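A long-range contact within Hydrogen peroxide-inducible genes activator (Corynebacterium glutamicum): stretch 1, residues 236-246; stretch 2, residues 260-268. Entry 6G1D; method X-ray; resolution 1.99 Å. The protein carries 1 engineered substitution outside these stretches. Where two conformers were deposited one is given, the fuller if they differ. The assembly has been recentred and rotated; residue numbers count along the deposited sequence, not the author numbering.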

# COMPACT_ATOMS: atom_id res chain seq x y z
N SER B 236 0.66 -12.95 -11.73
CA SER B 236 0.20 -14.34 -11.66
C SER B 236 0.55 -15.12 -12.92
O SER B 236 0.62 -14.55 -14.00
CB SER B 236 -1.32 -14.39 -11.47
OG SER B 236 -2.00 -13.78 -12.58
N LEU B 237 0.73 -16.42 -12.77
CA LEU B 237 0.97 -17.31 -13.90
C LEU B 237 -0.14 -17.30 -14.92
O LEU B 237 0.16 -17.39 -16.09
CB LEU B 237 1.24 -18.73 -13.43
CG LEU B 237 2.55 -18.98 -12.73
CD1 LEU B 237 2.72 -20.44 -12.38
CD2 LEU B 237 3.71 -18.56 -13.63
N THR B 238 -1.41 -17.13 -14.51
CA THR B 238 -2.49 -17.12 -15.50
C THR B 238 -2.37 -15.90 -16.42
O THR B 238 -2.61 -16.02 -17.62
CB THR B 238 -3.90 -17.20 -14.84
OG1 THR B 238 -3.97 -18.36 -14.01
CG2 THR B 238 -5.04 -17.24 -15.86
N THR B 239 -1.97 -14.75 -15.88
CA THR B 239 -1.71 -13.57 -16.72
C THR B 239 -0.53 -13.82 -17.66
O THR B 239 -0.60 -13.49 -18.83
CB THR B 239 -1.50 -12.31 -15.88
OG1 THR B 239 -2.72 -12.03 -15.21
CG2 THR B 239 -1.10 -11.12 -16.74
N VAL B 240 0.52 -14.45 -17.16
CA VAL B 240 1.67 -14.76 -18.00
C VAL B 240 1.22 -15.67 -19.18
O VAL B 240 1.62 -15.43 -20.31
CB VAL B 240 2.82 -15.40 -17.20
CG1 VAL B 240 3.97 -15.90 -18.07
CG2 VAL B 240 3.36 -14.35 -16.21
N MET B 241 0.38 -16.66 -18.91
CA MET B 241 -0.09 -17.58 -19.94
C MET B 241 -0.84 -16.84 -21.04
O MET B 241 -0.66 -17.15 -22.20
CB MET B 241 -0.98 -18.68 -19.36
CG MET B 241 -0.27 -19.66 -18.42
SD MET B 241 1.14 -20.58 -19.05
CE MET B 241 2.46 -19.74 -18.25
N GLN B 242 -1.64 -15.84 -20.69
CA GLN B 242 -2.33 -15.04 -21.70
C GLN B 242 -1.34 -14.27 -22.57
O GLN B 242 -1.55 -14.11 -23.78
CB GLN B 242 -3.34 -14.06 -21.08
CG GLN B 242 -4.31 -14.58 -20.03
CD GLN B 242 -5.23 -15.71 -20.56
OE1 GLN B 242 -4.78 -16.60 -21.26
NE2 GLN B 242 -6.52 -15.64 -20.24
N LEU B 243 -0.27 -13.78 -21.96
CA LEU B 243 0.79 -13.05 -22.71
C LEU B 243 1.50 -14.02 -23.65
O LEU B 243 1.82 -13.65 -24.77
CB LEU B 243 1.78 -12.33 -21.76
CG LEU B 243 1.08 -11.35 -20.82
CD1 LEU B 243 2.05 -10.76 -19.82
CD2 LEU B 243 0.40 -10.21 -21.55
N VAL B 244 1.74 -15.25 -23.18
CA VAL B 244 2.41 -16.26 -23.99
C VAL B 244 1.52 -16.63 -25.18
O VAL B 244 2.02 -16.71 -26.31
CB VAL B 244 2.77 -17.52 -23.18
CG1 VAL B 244 3.27 -18.63 -24.10
CG2 VAL B 244 3.83 -17.22 -22.13
N VAL B 245 0.22 -16.82 -24.95
CA VAL B 245 -0.73 -17.14 -26.05
C VAL B 245 -0.71 -16.04 -27.09
O VAL B 245 -0.72 -16.29 -28.27
CB VAL B 245 -2.17 -17.33 -25.52
CG1 VAL B 245 -3.20 -17.37 -26.64
CG2 VAL B 245 -2.28 -18.59 -24.69
N ALA B 246 -0.67 -14.80 -26.63
CA ALA B 246 -0.63 -13.61 -27.51
C ALA B 246 0.71 -13.38 -28.22
O ALA B 246 0.83 -12.38 -28.93
CB ALA B 246 -1.05 -12.37 -26.74
N TRP B 260 -3.63 -26.79 -14.81
CA TRP B 260 -4.40 -25.59 -14.44
C TRP B 260 -4.11 -24.39 -15.30
O TRP B 260 -4.93 -23.51 -15.38
CB TRP B 260 -4.12 -25.26 -12.96
CG TRP B 260 -4.49 -26.38 -12.08
CD1 TRP B 260 -3.67 -27.32 -11.57
CD2 TRP B 260 -5.82 -26.76 -11.69
NE1 TRP B 260 -4.40 -28.25 -10.82
CE2 TRP B 260 -5.71 -27.88 -10.86
CE3 TRP B 260 -7.07 -26.20 -11.92
CZ2 TRP B 260 -6.83 -28.53 -10.33
CZ3 TRP B 260 -8.19 -26.83 -11.36
CH2 TRP B 260 -8.06 -27.99 -10.59
N GLU B 261 -2.92 -24.35 -15.89
CA GLU B 261 -2.44 -23.19 -16.62
C GLU B 261 -2.10 -23.46 -18.09
O GLU B 261 -2.21 -22.54 -18.90
CB GLU B 261 -1.16 -22.64 -15.93
CG GLU B 261 -1.26 -22.32 -14.44
CD GLU B 261 -2.22 -21.18 -14.05
OE1 GLU B 261 -2.80 -20.54 -14.95
OE2 GLU B 261 -2.40 -20.93 -12.80
N CYS B 262 -1.66 -24.68 -18.42
CA CYS B 262 -1.01 -24.97 -19.71
C CYS B 262 -1.82 -25.74 -20.72
O CYS B 262 -1.27 -26.12 -21.74
CB CYS B 262 0.27 -25.77 -19.50
SG CYS B 262 1.39 -24.96 -18.40
N THR B 263 -3.11 -25.97 -20.44
CA THR B 263 -4.00 -26.68 -21.36
C THR B 263 -4.89 -25.74 -22.15
O THR B 263 -5.58 -26.20 -23.07
CB THR B 263 -4.90 -27.68 -20.62
OG1 THR B 263 -5.74 -26.97 -19.71
CG2 THR B 263 -4.03 -28.68 -19.85
N ARG B 264 -4.87 -24.44 -21.85
CA ARG B 264 -5.69 -23.50 -22.62
C ARG B 264 -5.23 -23.48 -24.08
O ARG B 264 -4.08 -23.82 -24.36
CB ARG B 264 -5.68 -22.12 -22.00
CG ARG B 264 -4.38 -21.40 -22.13
CD ARG B 264 -4.35 -20.14 -21.26
NE ARG B 264 -4.15 -20.50 -19.87
CZ ARG B 264 -4.38 -19.71 -18.82
NH1 ARG B 264 -4.80 -18.46 -18.99
NH2 ARG B 264 -4.15 -20.18 -17.59
N PRO B 265 -6.13 -23.12 -25.01
CA PRO B 265 -5.76 -23.12 -26.44
C PRO B 265 -4.67 -22.08 -26.73
O PRO B 265 -4.67 -21.00 -26.11
CB PRO B 265 -7.06 -22.69 -27.15
CG PRO B 265 -8.16 -22.90 -26.15
CD PRO B 265 -7.53 -22.67 -24.82
N GLY B 266 -3.73 -22.43 -27.61
CA GLY B 266 -2.67 -21.54 -28.02
C GLY B 266 -1.34 -21.67 -27.31
O GLY B 266 -0.42 -20.86 -27.59
N LEU B 267 -1.21 -22.67 -26.43
CA LEU B 267 0.05 -22.94 -25.74
C LEU B 267 0.66 -24.24 -26.21
O LEU B 267 -0.06 -25.13 -26.58
CB LEU B 267 -0.17 -23.02 -24.24
CG LEU B 267 -0.60 -21.72 -23.56
CD1 LEU B 267 -0.74 -21.95 -22.07
CD2 LEU B 267 0.41 -20.63 -23.78
N ALA B 268 1.98 -24.33 -26.17
CA ALA B 268 2.68 -25.59 -26.30
C ALA B 268 3.76 -25.65 -25.24
O ALA B 268 4.02 -24.64 -24.58
CB ALA B 268 3.28 -25.74 -27.67
O HOH W 1 -0.79 -18.89 -29.32

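The contact is organised around one guanidinium, that of Arg 264, which ties its loop back to Glu 261 in the preceding helix while reaching across to the helix of residues 237-245. Within stretch 2, Arg 264 NE donates to Glu 261 O at 3.0 Å, and Arg 264 NH2 lies 3.0 Å from Glu 261 OE1 in a salt bridge. Across the contact, Arg 264 NH1 donates to Gln 242 OE1 at 2.9 Å, with an N-H...acceptor angle of 150°. The planar group with its several N-H donors suits this arrangement: Gln 242 OE1 sits at its edge, whereas the Met 241 methylene covers one face, Met 241 CB lying 3.6 Å from Arg 264 CZ. Gln 242 starts away from stretch 2 by its CA-to-CB bond, but m rotamers at chi1 and chi2 bring its amide end nearer.

Glu 261 OE1 is shared. Besides the salt bridge, Glu 261 OE1 accepts from Thr 238 OG1 at 2.6 Å, so a single carboxylate oxygen links the helix hydroxyl to the arginine. Its partner OE2 is satisfied elsewhere in the structure, which leaves this buried acid well compensated.

Beside the polar cluster the packing is apolar. Leu 267 reaches the helix with both methyls: Leu 267 CD1 lies 3.8 Å from Met 241 SD, and Leu 267 CD2 lies 3.5 Å from both Val 244 CG1 and Val 245 CG2. Unbranched Met 241 also reaches the backbone of Glu 261, Met 241 CG lying 3.5 Å from Glu 261 O.

By CA-to-CA distance the two stretches come closest at Gly 266, where Gly 266 CA is 5.2 Å from Val 245 CA. An ideal CB on Gly 266 would lie 3.0 Å from Val 245 CG1, a clash, and phi/psi of 97/4 would also jam it against the preceding carbonyl oxygen. One water closes this end, its O donating to Val 245 O at 2.8 Å and Gly 266 O at 2.6 Å. Between the two stretches 480 Å² is buried, both sides summed.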